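Local atomic coordinates of lectin CEL-IV, C-type (Cucumaria echinata, PDB entry 3ALU), a protein that binds galactose-containing sugars such as raffinose through a calcium site, as a tetrameric C-type lectin of a sea cucumber. Residues K15-F20 / H50-H55. Numbering follows the deposited sequence.
Sequences KCFRLF and HLASIH
K15 and F17, on strand 15-21, meet A52 and S53, just past the end of strand 45-51. In this C-type lectin domain both strands pair antiparallel with strand 143-148, so the two segments, whose nearest CA atoms, F17 CA and A52 CA, are 7.4 Å apart, meet through side chains across that central strand. The apolar part is small: the F17 ring turns its edge to the A52 methyl, with F17 CE2 3.9 Å from A52 CB. Helix 57-70 adds L63 against the same phenyl group.

The polar part belongs to K15. Its chain, bent at chi3 (75°), carries the ammonium past the phenyl group to S53, where K15 NZ lies 3.1 Å from S53 OG. Q148 of the intervening strand ties the two residues together, its OE1 accepting from both K15 NZ and the backbone N of S53. S53 OG is hydrogen-bonded to D100. The H55 ring, hydrogen-bonded through NE2 to S102 OG, has its edge near the ammonium, H55 ND1 4.2 Å from K15 NZ. One water completes the link near the plane of the F17 ring, at its edge: it accepts from K15 NZ at 2.6 Å and donates to the carbonyl oxygen S53 O at 2.7 Å.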
loop_
_atom_site.group_PDB
_atom_site.type_symbol
_atom_site.label_atom_id
_atom_site.label_comp_id
_atom_site.label_asym_id
_atom_site.label_seq_id
_atom_site.Cartn_x
_atom_site.Cartn_y
_atom_site.Cartn_z
ATOM N N LYS A 15 4.042 -5.749 8.719
ATOM C CA LYS A 15 4.166 -7.202 8.478
ATOM C C LYS A 15 2.817 -7.816 8.135
ATOM O O LYS A 15 1.788 -7.318 8.546
ATOM C CB LYS A 15 4.722 -7.894 9.718
ATOM C CG LYS A 15 6.168 -7.523 9.955
ATOM C CD LYS A 15 6.679 -8.073 11.281
ATOM C CE LYS A 15 6.933 -9.557 11.176
ATOM N NZ LYS A 15 7.723 -10.025 12.385
ATOM N N CYS A 16 2.844 -8.941 7.405
ATOM C CA CYS A 16 1.624 -9.588 6.975
ATOM C C CYS A 16 1.539 -10.975 7.614
ATOM O O CYS A 16 2.538 -11.738 7.601
ATOM C CB CYS A 16 1.606 -9.778 5.454
ATOM S SG CYS A 16 1.605 -8.189 4.581
ATOM N N PHE A 17 0.385 -11.252 8.187
ATOM C CA PHE A 17 0.186 -12.479 8.957
ATOM C C PHE A 17 -1.004 -13.261 8.464
ATOM O O PHE A 17 -1.962 -12.707 7.925
ATOM C CB PHE A 17 -0.077 -12.131 10.417
ATOM C CG PHE A 17 1.057 -11.385 11.098
ATOM C CD1 PHE A 17 1.007 -9.999 11.233
ATOM C CD2 PHE A 17 2.146 -12.072 11.618
ATOM C CE1 PHE A 17 2.030 -9.301 11.890
ATOM C CE2 PHE A 17 3.172 -11.402 12.267
ATOM C CZ PHE A 17 3.139 -10.032 12.415
ATOM N N ARG A 18 -0.967 -14.570 8.724
ATOM C CA ARG A 18 -2.111 -15.421 8.445
ATOM C C ARG A 18 -2.097 -16.625 9.395
ATOM O O ARG A 18 -1.058 -17.280 9.612
ATOM C CB ARG A 18 -2.114 -15.864 6.985
ATOM C CG ARG A 18 -3.373 -16.697 6.615
ATOM C CD ARG A 18 -3.511 -16.839 5.102
ATOM N NE ARG A 18 -4.508 -17.855 4.872
ATOM C CZ ARG A 18 -4.613 -18.500 3.710
ATOM N NH1 ARG A 18 -3.811 -18.176 2.702
ATOM N NH2 ARG A 18 -5.504 -19.449 3.573
ATOM N N LEU A 19 -3.253 -16.837 10.003
ATOM C CA LEU A 19 -3.519 -18.017 10.839
ATOM C C LEU A 19 -3.937 -19.193 9.996
ATOM O O LEU A 19 -4.906 -19.092 9.192
ATOM C CB LEU A 19 -4.618 -17.648 11.853
ATOM C CG LEU A 19 -5.137 -18.827 12.700
ATOM C CD1 LEU A 19 -4.092 -19.241 13.715
ATOM C CD2 LEU A 19 -6.419 -18.453 13.391
ATOM N N PHE A 20 -3.260 -20.316 10.203
ATOM C CA PHE A 20 -3.602 -21.566 9.478
ATOM C C PHE A 20 -4.238 -22.570 10.414
ATOM O O PHE A 20 -3.848 -22.695 11.586
ATOM C CB PHE A 20 -2.384 -22.148 8.761
ATOM C CG PHE A 20 -1.928 -21.297 7.603
ATOM C CD1 PHE A 20 -2.483 -21.486 6.325
ATOM C CD2 PHE A 20 -1.026 -20.251 7.793
ATOM C CE1 PHE A 20 -2.111 -20.674 5.261
ATOM C CE2 PHE A 20 -0.627 -19.439 6.696
ATOM C CZ PHE A 20 -1.198 -19.652 5.435
ATOM N N HIS A 50 7.929 -17.404 7.479
ATOM C CA HIS A 50 8.355 -18.081 8.723
ATOM C C HIS A 50 7.171 -18.054 9.655
ATOM O O HIS A 50 6.207 -17.293 9.484
ATOM C CB HIS A 50 9.515 -17.326 9.426
ATOM C CG HIS A 50 10.781 -17.352 8.643
ATOM N ND1 HIS A 50 11.559 -18.481 8.532
ATOM C CD2 HIS A 50 11.329 -16.424 7.827
ATOM C CE1 HIS A 50 12.565 -18.237 7.703
ATOM N NE2 HIS A 50 12.448 -16.997 7.262
ATOM N N LEU A 51 7.217 -18.921 10.657
ATOM C CA LEU A 51 6.280 -18.747 11.752
ATOM C C LEU A 51 6.502 -17.332 12.295
ATOM O O LEU A 51 7.614 -16.795 12.235
ATOM C CB LEU A 51 6.529 -19.773 12.832
ATOM C CG LEU A 51 6.032 -21.178 12.533
ATOM C CD1 LEU A 51 6.681 -22.180 13.497
ATOM C CD2 LEU A 51 4.534 -21.222 12.661
ATOM N N ALA A 52 5.432 -16.729 12.842
ATOM C CA ALA A 52 5.456 -15.335 13.232
ATOM C C ALA A 52 6.454 -15.081 14.359
ATOM O O ALA A 52 6.521 -15.872 15.280
ATOM C CB ALA A 52 4.068 -14.912 13.694
ATOM N N SER A 53 7.166 -13.971 14.276
ATOM C CA SER A 53 7.944 -13.479 15.445
ATOM C C SER A 53 7.206 -12.281 16.037
ATOM O O SER A 53 6.360 -11.738 15.355
ATOM C CB SER A 53 9.337 -13.105 15.041
ATOM O OG SER A 53 9.424 -12.025 14.096
ATOM N N ILE A 54 7.527 -11.891 17.290
ATOM C CA ILE A 54 6.702 -10.898 18.016
ATOM C C ILE A 54 7.676 -10.000 18.747
ATOM O O ILE A 54 8.564 -10.523 19.457
ATOM C CB ILE A 54 5.731 -11.589 19.002
ATOM C CG1 ILE A 54 4.840 -12.626 18.252
ATOM C CG2 ILE A 54 4.888 -10.545 19.780
ATOM C CD1 ILE A 54 3.945 -13.505 19.154
ATOM N N HIS A 55 7.529 -8.674 18.581
ATOM C CA HIS A 55 8.595 -7.751 19.040
ATOM C C HIS A 55 8.133 -6.624 19.925
ATOM O O HIS A 55 8.928 -5.740 20.290
ATOM C CB HIS A 55 9.342 -7.226 17.841
ATOM C CG HIS A 55 10.069 -8.313 17.153
ATOM N ND1 HIS A 55 9.577 -8.947 16.025
ATOM C CD2 HIS A 55 11.172 -8.987 17.524
ATOM C CE1 HIS A 55 10.407 -9.920 15.687
ATOM N NE2 HIS A 55 11.376 -9.972 16.584
HETATM O O HOH W 1 6.166 -9.269 14.284
#